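Local coordinates for uncharacterized protein (Leptospirillum rubarum, PDB 3O2I) that is of unknown function but forms a two-subunit assembly in which an extended arm of each chain adds a strand to the beta-sheet of the other, at residues H28-V33 with D54-L59; L60-Q65 with S80-T85; R42-H47 with G93-I98; E49-D54 with T85-V90. All coordinates share one frame; numbering follows the deposited sequence.

Contact 1 of 4, residues H28-V33 with D54-L59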
# COMPACT_ATOMS: atom_id res chain seq x y z
N HIS B 28 7.22 6.52 4.35
CA HIS B 28 5.84 6.28 4.70
C HIS B 28 4.90 6.43 3.51
O HIS B 28 5.15 7.23 2.60
CB HIS B 28 5.44 7.22 5.84
CG HIS B 28 6.18 6.95 7.11
ND1 HIS B 28 5.69 6.12 8.10
CD2 HIS B 28 7.40 7.36 7.53
CE1 HIS B 28 6.57 6.05 9.08
NE2 HIS B 28 7.62 6.80 8.76
N ILE B 29 3.83 5.65 3.52
CA ILE B 29 2.90 5.57 2.40
C ILE B 29 1.59 6.30 2.69
O ILE B 29 0.95 6.05 3.72
CB ILE B 29 2.56 4.07 2.12
CG1 ILE B 29 3.85 3.27 1.88
CG2 ILE B 29 1.58 3.96 0.97
CD1 ILE B 29 3.63 1.75 1.71
N TYR B 30 1.17 7.17 1.77
CA TYR B 30 -0.09 7.90 1.88
C TYR B 30 -0.98 7.60 0.68
O TYR B 30 -0.66 7.95 -0.46
CB TYR B 30 0.16 9.42 2.06
CG TYR B 30 0.89 9.64 3.35
CD1 TYR B 30 0.19 9.89 4.52
CD2 TYR B 30 2.26 9.53 3.41
CE1 TYR B 30 0.86 10.03 5.72
CE2 TYR B 30 2.93 9.68 4.60
CZ TYR B 30 2.22 9.92 5.75
OH TYR B 30 2.89 10.04 6.93
N GLU B 31 -2.09 6.94 0.95
CA GLU B 31 -3.03 6.58 -0.10
C GLU B 31 -4.27 7.47 -0.15
O GLU B 31 -4.87 7.79 0.88
CB GLU B 31 -3.45 5.12 0.05
CG GLU B 31 -4.34 4.62 -1.05
CD GLU B 31 -4.86 3.20 -0.77
OE1 GLU B 31 -4.69 2.73 0.37
OE2 GLU B 31 -5.41 2.58 -1.70
N LEU B 32 -4.67 7.83 -1.37
CA LEU B 32 -5.91 8.57 -1.62
C LEU B 32 -6.83 7.70 -2.46
O LEU B 32 -6.42 7.18 -3.51
CB LEU B 32 -5.62 9.87 -2.37
CG LEU B 32 -4.75 10.92 -1.67
CD1 LEU B 32 -4.26 11.96 -2.66
CD2 LEU B 32 -5.49 11.58 -0.53
N VAL B 33 -8.06 7.54 -2.01
CA VAL B 33 -9.00 6.65 -2.68
C VAL B 33 -10.24 7.40 -3.20
O VAL B 33 -10.86 8.18 -2.48
CB VAL B 33 -9.46 5.54 -1.73
CG1 VAL B 33 -10.49 4.65 -2.40
CG2 VAL B 33 -8.24 4.70 -1.24
N ASP B 54 -4.06 13.96 11.22
CA ASP B 54 -4.57 15.34 11.14
C ASP B 54 -3.78 16.21 10.17
O ASP B 54 -4.37 16.97 9.40
CB ASP B 54 -4.62 15.97 12.53
CG ASP B 54 -5.77 15.46 13.34
OD1 ASP B 54 -6.60 14.72 12.77
OD2 ASP B 54 -5.85 15.78 14.55
N GLU B 55 -2.46 16.09 10.20
CA GLU B 55 -1.62 16.81 9.25
C GLU B 55 -1.98 16.39 7.83
O GLU B 55 -2.08 17.23 6.93
CB GLU B 55 -0.14 16.52 9.54
CG GLU B 55 0.44 17.30 10.73
CD GLU B 55 1.86 16.88 11.06
OE1 GLU B 55 2.21 15.69 10.87
OE2 GLU B 55 2.64 17.74 11.50
N PHE B 56 -2.17 15.09 7.63
CA PHE B 56 -2.57 14.53 6.34
C PHE B 56 -3.88 15.15 5.81
O PHE B 56 -3.92 15.63 4.68
CB PHE B 56 -2.68 13.00 6.46
CG PHE B 56 -2.89 12.28 5.15
CD1 PHE B 56 -2.56 12.88 3.95
CD2 PHE B 56 -3.39 10.98 5.14
CE1 PHE B 56 -2.76 12.22 2.75
CE2 PHE B 56 -3.58 10.31 3.95
CZ PHE B 56 -3.26 10.92 2.75
N TYR B 57 -4.92 15.15 6.64
CA TYR B 57 -6.19 15.81 6.27
C TYR B 57 -6.00 17.30 5.96
O TYR B 57 -6.55 17.80 4.98
CB TYR B 57 -7.24 15.64 7.37
CG TYR B 57 -8.01 14.35 7.27
CD1 TYR B 57 -7.57 13.20 7.90
CD2 TYR B 57 -9.18 14.28 6.53
CE1 TYR B 57 -8.28 12.01 7.81
CE2 TYR B 57 -9.90 13.10 6.43
CZ TYR B 57 -9.44 11.97 7.07
OH TYR B 57 -10.15 10.79 6.97
N ASN B 58 -5.22 17.99 6.79
CA ASN B 58 -4.90 19.41 6.55
C ASN B 58 -4.20 19.69 5.22
O ASN B 58 -4.39 20.75 4.63
CB ASN B 58 -4.06 19.97 7.70
CG ASN B 58 -4.92 20.41 8.88
OD1 ASN B 58 -5.72 21.33 8.76
ND2 ASN B 58 -4.75 19.75 10.02
N LEU B 59 -3.40 18.73 4.76
CA LEU B 59 -2.77 18.84 3.45
C LEU B 59 -3.81 18.93 2.32
O LEU B 59 -3.59 19.64 1.34
CB LEU B 59 -1.83 17.66 3.19
CG LEU B 59 -0.49 17.72 3.92
CD1 LEU B 59 0.34 16.49 3.61
CD2 LEU B 59 0.25 18.99 3.54
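Tyr30 and Phe56 bring their CA atoms to 8.4 Å where strand 28-33 passes helix 54-59, the two axes 11.3 Å apart and running 48° from parallel. Phe56 carries the helix side of this buried contact: with CG anti to the backbone N (chi1 -171°), its ring reaches over to the strand. Tyr30 meets it in a T-shaped pair, planes at 73° and centroids 5.0 Å apart. CD1, at the tyrosine edge, stands over the centre of the phenylalanine face, 3.7 Å above the plane, while Tyr30 CB lies 3.8 Å from Phe56 CZ. At the phenylalanine edge, the carbonyl O of Glu31 lies in the ring plane, 4.0 Å from CZ, facing its weakly positive C-H rim. Leu32 adds an apolar touch from its CD2 branch, 4.0 Å from Phe56 CZ. Tyr30 OH lies beyond the contact and accepts a hydrogen bond from the backbone N of Trp51. Helix 53-63 packs here on one side of strand 28-35; strand 41-47 pairs with that strand at one edge, a strand of the second subunit pairs with it in parallel, and helix 72-87 packs against Leu32.

Contact 2 of 4, residues L60-Q65 with S80-T85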
# COMPACT_ATOMS: atom_id res chain seq x y z
N LEU B 60 -4.91 18.18 2.45
CA LEU B 60 -5.96 18.20 1.44
C LEU B 60 -6.64 19.58 1.41
O LEU B 60 -6.92 20.12 0.34
CB LEU B 60 -7.01 17.10 1.67
CG LEU B 60 -6.58 15.63 1.82
CD1 LEU B 60 -7.74 14.66 1.49
CD2 LEU B 60 -5.36 15.29 0.99
N LEU B 61 -6.91 20.13 2.59
CA LEU B 61 -7.45 21.49 2.67
C LEU B 61 -6.54 22.44 1.89
O LEU B 61 -7.02 23.25 1.10
CB LEU B 61 -7.62 21.94 4.12
CG LEU B 61 -8.62 21.10 4.93
CD1 LEU B 61 -8.64 21.51 6.39
CD2 LEU B 61 -10.02 21.19 4.34
N GLU B 62 -5.23 22.31 2.09
CA GLU B 62 -4.28 23.17 1.38
C GLU B 62 -4.48 23.03 -0.13
O GLU B 62 -4.65 24.02 -0.83
CB GLU B 62 -2.84 22.84 1.75
CG GLU B 62 -2.37 23.43 3.07
CD GLU B 62 -0.90 23.14 3.34
OE1 GLU B 62 -0.07 23.29 2.41
OE2 GLU B 62 -0.56 22.74 4.48
N ALA B 63 -4.45 21.80 -0.62
CA ALA B 63 -4.68 21.56 -2.04
C ALA B 63 -5.97 22.23 -2.55
O ALA B 63 -6.04 22.68 -3.69
CB ALA B 63 -4.74 20.06 -2.32
N PHE B 64 -6.98 22.30 -1.69
CA PHE B 64 -8.30 22.75 -2.11
C PHE B 64 -8.33 24.21 -2.56
O PHE B 64 -9.36 24.69 -3.02
CB PHE B 64 -9.33 22.49 -1.02
CG PHE B 64 -9.84 21.07 -0.99
CD1 PHE B 64 -9.36 20.12 -1.89
CD2 PHE B 64 -10.80 20.68 -0.07
CE1 PHE B 64 -9.83 18.83 -1.86
CE2 PHE B 64 -11.27 19.39 -0.05
CZ PHE B 64 -10.78 18.46 -0.94
N GLN B 65 -7.20 24.89 -2.45
CA GLN B 65 -7.14 26.32 -2.74
C GLN B 65 -6.75 26.63 -4.18
O GLN B 65 -7.24 27.58 -4.77
CB GLN B 65 -6.23 27.02 -1.74
CG GLN B 65 -6.64 26.75 -0.30
CD GLN B 65 -5.79 27.49 0.70
OE1 GLN B 65 -5.12 28.47 0.37
NE2 GLN B 65 -5.83 27.03 1.95
N SER B 80 -3.41 14.97 -5.46
CA SER B 80 -2.18 14.21 -5.67
C SER B 80 -1.08 15.10 -6.26
O SER B 80 0.04 15.15 -5.74
CB SER B 80 -2.44 13.01 -6.58
OG SER B 80 -1.23 12.30 -6.85
N LYS B 81 -1.42 15.80 -7.34
CA LYS B 81 -0.48 16.68 -8.03
C LYS B 81 0.12 17.74 -7.11
O LYS B 81 1.28 18.13 -7.26
CB LYS B 81 -1.15 17.38 -9.21
CG LYS B 81 -1.30 16.53 -10.46
CD LYS B 81 -1.82 17.37 -11.62
CE LYS B 81 -0.84 18.48 -11.99
NZ LYS B 81 -1.36 19.38 -13.07
N TYR B 82 -0.68 18.21 -6.16
CA TYR B 82 -0.26 19.27 -5.25
C TYR B 82 0.67 18.74 -4.16
O TYR B 82 1.69 19.36 -3.86
CB TYR B 82 -1.47 19.99 -4.64
CG TYR B 82 -1.08 20.96 -3.55
CD1 TYR B 82 -0.62 22.24 -3.85
CD2 TYR B 82 -1.17 20.59 -2.21
CE1 TYR B 82 -0.26 23.13 -2.85
CE2 TYR B 82 -0.81 21.47 -1.20
CZ TYR B 82 -0.35 22.74 -1.52
OH TYR B 82 0.01 23.60 -0.51
N LEU B 83 0.31 17.61 -3.56
CA LEU B 83 1.20 16.97 -2.59
C LEU B 83 2.57 16.69 -3.19
O LEU B 83 3.59 16.87 -2.53
CB LEU B 83 0.58 15.67 -2.04
CG LEU B 83 -0.72 15.84 -1.25
CD1 LEU B 83 -1.16 14.52 -0.65
CD2 LEU B 83 -0.55 16.88 -0.16
N VAL B 84 2.59 16.24 -4.44
CA VAL B 84 3.85 15.94 -5.11
C VAL B 84 4.70 17.19 -5.32
O VAL B 84 5.88 17.22 -4.97
CB VAL B 84 3.64 15.22 -6.47
CG1 VAL B 84 4.91 15.31 -7.32
CG2 VAL B 84 3.25 13.76 -6.25
N THR B 85 4.08 18.24 -5.86
CA THR B 85 4.80 19.47 -6.20
C THR B 85 5.14 20.35 -5.00
O THR B 85 6.23 20.91 -4.91
CB THR B 85 4.00 20.32 -7.20
OG1 THR B 85 3.90 19.63 -8.44
CG2 THR B 85 4.69 21.66 -7.43
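Tyr82 lays its ring along the C-terminal end of helix 53-63, one face over Ala63 and its hydroxyl reaching Glu62, so that a single side chain supplies both the apolar and the polar half of the contact. Its CG is anti to the backbone N (chi1 172°), which directs the ring off helix 80-85 toward the facing helix. Ala63 CA sits 3.6 Å above the ring plane, displaced toward the rim; it makes a CH-pi contact, 4.0 Å from the ring centroid and 25° off the normal. The methyl approaches the same flank of the ring, Ala63 CB lying 3.6 Å from Tyr82 CD2. Farther along the ring, Glu62 CB rests 3.8 Å from Tyr82 CE2. The glutamate chain, extended beyond CG, crosses the tyrosine at about a right angle, and the carboxylate and ring planes stand 78° apart. Tyr82 OH donates to Glu62 OE1 at 2.9 Å; OE1 lies in the plane of the phenol ring and accepts through its anti lone pair, directed away from the other carboxylate oxygen. The small side chain of Ala63 probably helps the helices come this close, with the CA atoms of Ala63 and Tyr82 5.9 Å apart. Nearby, Phe64 O accepts a hydrogen bond from Lys106 of the second subunit, a residue of the site where dithiothreitol is bound. Glu62 OE1 also bonds to His87 NE2, so two groups of helix 72-87 grip one oxygen; this would restrict the carboxylate's rotation and probably help disperse its negative charge at the partly exposed margin of the helix pair.

Contact 3 of 4, residues R42-H47 with G93-I98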
# COMPACT_ATOMS: atom_id res chain seq x y z
N ARG B 42 -7.10 4.49 -6.97
CA ARG B 42 -6.18 4.42 -5.85
C ARG B 42 -4.86 5.09 -6.19
O ARG B 42 -4.19 4.73 -7.16
CB ARG B 42 -5.98 2.96 -5.40
CG ARG B 42 -7.12 2.44 -4.54
CD ARG B 42 -7.02 0.95 -4.24
NE ARG B 42 -8.24 0.50 -3.58
CZ ARG B 42 -8.44 0.50 -2.26
NH1 ARG B 42 -9.60 0.08 -1.76
NH2 ARG B 42 -7.48 0.91 -1.44
N ILE B 43 -4.49 6.09 -5.40
CA ILE B 43 -3.24 6.80 -5.57
C ILE B 43 -2.39 6.53 -4.35
O ILE B 43 -2.82 6.76 -3.22
CB ILE B 43 -3.43 8.32 -5.67
CG1 ILE B 43 -4.54 8.67 -6.66
CG2 ILE B 43 -2.12 8.99 -6.05
CD1 ILE B 43 -4.05 8.87 -8.07
N TYR B 44 -1.17 6.06 -4.58
CA TYR B 44 -0.25 5.78 -3.49
C TYR B 44 0.89 6.77 -3.55
O TYR B 44 1.63 6.80 -4.54
CB TYR B 44 0.31 4.34 -3.61
CG TYR B 44 -0.77 3.28 -3.49
CD1 TYR B 44 -1.19 2.84 -2.24
CD2 TYR B 44 -1.38 2.75 -4.61
CE1 TYR B 44 -2.18 1.89 -2.11
CE2 TYR B 44 -2.37 1.77 -4.50
CZ TYR B 44 -2.76 1.36 -3.24
OH TYR B 44 -3.74 0.39 -3.11
N LEU B 45 1.03 7.58 -2.51
CA LEU B 45 2.12 8.55 -2.42
C LEU B 45 3.12 8.14 -1.34
O LEU B 45 2.76 7.57 -0.32
CB LEU B 45 1.59 9.93 -2.09
CG LEU B 45 0.53 10.52 -3.02
CD1 LEU B 45 0.21 11.95 -2.57
CD2 LEU B 45 1.00 10.51 -4.45
N LEU B 46 4.38 8.47 -1.57
CA LEU B 46 5.44 8.15 -0.62
C LEU B 46 6.03 9.43 -0.06
O LEU B 46 6.15 10.41 -0.78
CB LEU B 46 6.57 7.40 -1.33
CG LEU B 46 6.48 5.89 -1.50
CD1 LEU B 46 5.07 5.40 -1.19
CD2 LEU B 46 6.94 5.47 -2.90
N HIS B 47 6.40 9.40 1.21
CA HIS B 47 7.16 10.51 1.79
C HIS B 47 8.19 9.97 2.77
O HIS B 47 7.96 8.97 3.45
CB HIS B 47 6.24 11.49 2.51
CG HIS B 47 6.81 12.87 2.64
ND1 HIS B 47 7.85 13.16 3.50
CD2 HIS B 47 6.51 14.03 2.01
CE1 HIS B 47 8.16 14.44 3.40
NE2 HIS B 47 7.37 14.99 2.49
N GLY B 93 3.89 3.62 -8.32
CA GLY B 93 3.19 3.05 -9.47
C GLY B 93 2.00 2.18 -9.11
O GLY B 93 1.16 1.89 -9.97
N GLY B 94 1.91 1.76 -7.85
CA GLY B 94 0.82 0.90 -7.43
C GLY B 94 1.23 -0.03 -6.31
O GLY B 94 2.35 0.04 -5.81
N LEU B 95 0.31 -0.90 -5.91
CA LEU B 95 0.53 -1.79 -4.78
C LEU B 95 0.06 -3.18 -5.13
O LEU B 95 -1.01 -3.36 -5.73
CB LEU B 95 -0.19 -1.28 -3.53
CG LEU B 95 -0.03 -2.07 -2.22
CD1 LEU B 95 -0.32 -1.20 -1.01
CD2 LEU B 95 -0.93 -3.32 -2.21
N GLN B 96 0.86 -4.18 -4.76
CA GLN B 96 0.46 -5.56 -4.92
C GLN B 96 0.57 -6.24 -3.57
O GLN B 96 1.46 -5.95 -2.78
CB GLN B 96 1.33 -6.26 -5.95
CG GLN B 96 1.20 -5.66 -7.33
CD GLN B 96 2.40 -5.96 -8.18
OE1 GLN B 96 3.29 -5.13 -8.34
NE2 GLN B 96 2.44 -7.18 -8.73
N GLU B 97 -0.37 -7.12 -3.31
CA GLU B 97 -0.52 -7.70 -2.00
C GLU B 97 -0.49 -9.23 -2.08
O GLU B 97 -1.05 -9.83 -3.00
CB GLU B 97 -1.85 -7.26 -1.40
CG GLU B 97 -1.97 -7.56 0.06
CD GLU B 97 -3.37 -7.98 0.47
OE1 GLU B 97 -3.57 -9.20 0.68
OE2 GLU B 97 -4.25 -7.09 0.56
N ILE B 98 0.15 -9.84 -1.10
CA ILE B 98 0.09 -11.28 -0.89
C ILE B 98 -0.22 -11.55 0.57
O ILE B 98 0.51 -11.10 1.45
CB ILE B 98 1.43 -11.97 -1.25
CG1 ILE B 98 1.61 -12.02 -2.77
CG2 ILE B 98 1.49 -13.39 -0.63
CD1 ILE B 98 2.94 -12.64 -3.23
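Tyr44 leans from strand 42-47 against the start of the arm formed by 93-98, and the path of its side chain defines the contact. CB points toward the arm, and CG, anti to the carbonyl carbon (chi1 -63°), sends the ring across to it. On one flank CD2 approaches the backbone, 4.0 Å from Gly94 CA. The next atom on that flank, CE2, is 3.9 Å from Leu95 CB; on the other flank CE1 meets the branch methyl, 3.8 Å from Leu95 CD1. CZ makes the tightest approach, 3.7 Å to Leu95 CB. This CB stands over the face but toward the rim, in a CH-pi contact 3.9 Å from the ring centroid and 20° off the ring normal, and the leucine crosses the tyrosine at about a right angle.

Here the chain leaves its own antiparallel sheet: after strand 90-91 it passes through Gly93 and Gly94, and residues 95-98 then pair in parallel with a strand of the second subunit, so the sheet continues across the interface. Gly94 has a phi of 149°, a conformation in which any side-chain carbon would collide with the preceding carbonyl O, and hence one suited to glycine.

At the tip, the Tyr44 hydroxyl O is 3.9 Å from Leu95 CB, while the side chain also touches Glu31 of the neighbouring strand and Ile29 of the second subunit.

Contact 4 of 4, residues E49-D54 with T85-V90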
# COMPACT_ATOMS: atom_id res chain seq x y z
N GLU B 49 9.08 11.40 5.45
CA GLU B 49 8.67 11.71 6.82
C GLU B 49 7.27 11.22 7.17
O GLU B 49 6.44 10.98 6.29
CB GLU B 49 8.81 13.20 7.12
CG GLU B 49 10.25 13.66 7.23
CD GLU B 49 10.41 14.80 8.23
OE1 GLU B 49 10.16 15.97 7.86
OE2 GLU B 49 10.78 14.51 9.39
N TYR B 50 7.03 11.07 8.47
CA TYR B 50 5.72 10.68 8.96
C TYR B 50 4.85 11.92 9.14
O TYR B 50 5.26 12.90 9.76
CB TYR B 50 5.83 9.93 10.29
CG TYR B 50 4.50 9.73 10.99
CD1 TYR B 50 4.20 10.41 12.16
CD2 TYR B 50 3.53 8.87 10.46
CE1 TYR B 50 2.97 10.25 12.80
CE2 TYR B 50 2.30 8.70 11.08
CZ TYR B 50 2.03 9.39 12.25
OH TYR B 50 0.81 9.21 12.87
N TRP B 51 3.65 11.87 8.58
CA TRP B 51 2.66 12.91 8.79
C TRP B 51 1.56 12.29 9.63
O TRP B 51 1.06 11.22 9.28
CB TRP B 51 2.07 13.37 7.46
CG TRP B 51 3.05 13.94 6.48
CD1 TRP B 51 3.90 13.24 5.67
CD2 TRP B 51 3.26 15.33 6.17
NE1 TRP B 51 4.64 14.11 4.90
CE2 TRP B 51 4.26 15.39 5.19
CE3 TRP B 51 2.71 16.52 6.65
CZ2 TRP B 51 4.73 16.61 4.67
CZ3 TRP B 51 3.17 17.73 6.13
CH2 TRP B 51 4.17 17.76 5.15
N THR B 52 1.20 12.94 10.74
CA THR B 52 0.06 12.50 11.54
C THR B 52 -1.20 12.48 10.66
O THR B 52 -1.21 13.07 9.58
CB THR B 52 -0.20 13.46 12.72
OG1 THR B 52 -0.93 14.59 12.23
CG2 THR B 52 1.12 13.94 13.35
N GLU B 53 -2.25 11.81 11.11
CA GLU B 53 -3.49 11.76 10.33
C GLU B 53 -4.08 13.17 10.16
O GLU B 53 -4.52 13.55 9.07
CB GLU B 53 -4.52 10.81 10.96
CG GLU B 53 -5.65 10.34 10.01
CD GLU B 53 -5.22 9.24 9.02
OE1 GLU B 53 -4.02 8.87 9.02
OE2 GLU B 53 -6.08 8.75 8.25
N ASP B 54 -4.06 13.96 11.22
CA ASP B 54 -4.57 15.34 11.14
C ASP B 54 -3.78 16.21 10.17
O ASP B 54 -4.37 16.97 9.40
CB ASP B 54 -4.62 15.97 12.53
CG ASP B 54 -5.77 15.46 13.34
OD1 ASP B 54 -6.60 14.72 12.77
OD2 ASP B 54 -5.85 15.78 14.55
N THR B 85 4.08 18.24 -5.86
CA THR B 85 4.80 19.47 -6.20
C THR B 85 5.14 20.35 -5.00
O THR B 85 6.23 20.91 -4.91
CB THR B 85 4.00 20.32 -7.20
OG1 THR B 85 3.90 19.63 -8.44
CG2 THR B 85 4.69 21.66 -7.43
N ALA B 86 4.21 20.44 -4.06
CA ALA B 86 4.34 21.36 -2.94
C ALA B 86 5.01 20.79 -1.69
O ALA B 86 5.56 21.53 -0.89
CB ALA B 86 2.98 21.94 -2.59
N HIS B 87 4.94 19.47 -1.50
CA HIS B 87 5.40 18.93 -0.23
C HIS B 87 6.34 17.71 -0.33
O HIS B 87 6.67 17.10 0.69
CB HIS B 87 4.21 18.64 0.69
CG HIS B 87 3.58 19.87 1.26
ND1 HIS B 87 4.16 20.60 2.28
CD2 HIS B 87 2.43 20.51 0.95
CE1 HIS B 87 3.39 21.63 2.58
NE2 HIS B 87 2.33 21.60 1.78
N GLY B 88 6.76 17.37 -1.54
CA GLY B 88 7.80 16.38 -1.73
C GLY B 88 7.36 14.93 -1.71
O GLY B 88 8.19 14.03 -1.56
N PHE B 89 6.06 14.69 -1.84
CA PHE B 89 5.54 13.33 -2.00
C PHE B 89 5.92 12.83 -3.39
O PHE B 89 5.95 13.59 -4.36
CB PHE B 89 4.01 13.30 -1.86
CG PHE B 89 3.51 13.57 -0.47
CD1 PHE B 89 3.19 12.53 0.38
CD2 PHE B 89 3.33 14.88 -0.02
CE1 PHE B 89 2.71 12.77 1.65
CE2 PHE B 89 2.85 15.13 1.27
CZ PHE B 89 2.55 14.08 2.10
N VAL B 90 6.23 11.54 -3.49
CA VAL B 90 6.49 10.94 -4.79
C VAL B 90 5.43 9.88 -5.02
O VAL B 90 5.11 9.12 -4.11
CB VAL B 90 7.92 10.34 -4.88
CG1 VAL B 90 8.95 11.39 -4.54
CG2 VAL B 90 8.08 9.16 -3.97
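Trp51 meets two aromatic partners in two different ways, lying near parallel to Phe89 yet turning its edge to His87. The phenylalanine comes over one indole face: its CZ lies 3.5 Å from Trp51 NE1 and 3.8 Å from Trp51 CE2. The five-membered ring and the Phe89 ring are tilted by 25°, but they are slid apart, centroids 5.0 Å from each other, and barely overlap. At the far end of the indole, CH2 approaches His87 ND1 at 4.0 Å. This is an offset edge-to-face pair, with the indole edge toward the imidazole face, planes at 83° and the six-membered and imidazole centroids 5.8 Å apart. Gly88 separates the two partners and, with its positive phi of 83°, turns the chain out of helix 72-87, which probably lets His87 and Phe89 both reach the tryptophan. Trp51, His87 and Phe89 form an aromatic cluster; His47 meets Trp51 and Phe89 edge-to-face, and Leu59 of helix 53-63 packs on all three cluster residues. Across the contact the attraction is dispersive and weakly electrostatic, without a hydrogen bond; directional hold would have to come from the hydrogen bonds that His87 and the Trp51 backbone make outside it.

Contact 1 is the buried one, contacts 2 and 4 are partly buried, and contact 3 lies at the surface although near the middle of the elongated chain. Contacts 1, 2 and 4 form a continuous group around helix 53-63, and contacts 2 and 4 also use helix 72-87. Leu59 joins them, packing on Leu83, His87 and Phe89. Strands 28-35 and 41-47, neighbours in the sheet, connect contact 1 to contact 3 by backbone pairing and by the Glu31-Arg42 salt bridge. Aromatic pairs dominate contacts 1 and 4, CH-pi contacts occur in 2 and 3, and only contact 2 has a hydrogen bond between its segments. All four touch the second subunit.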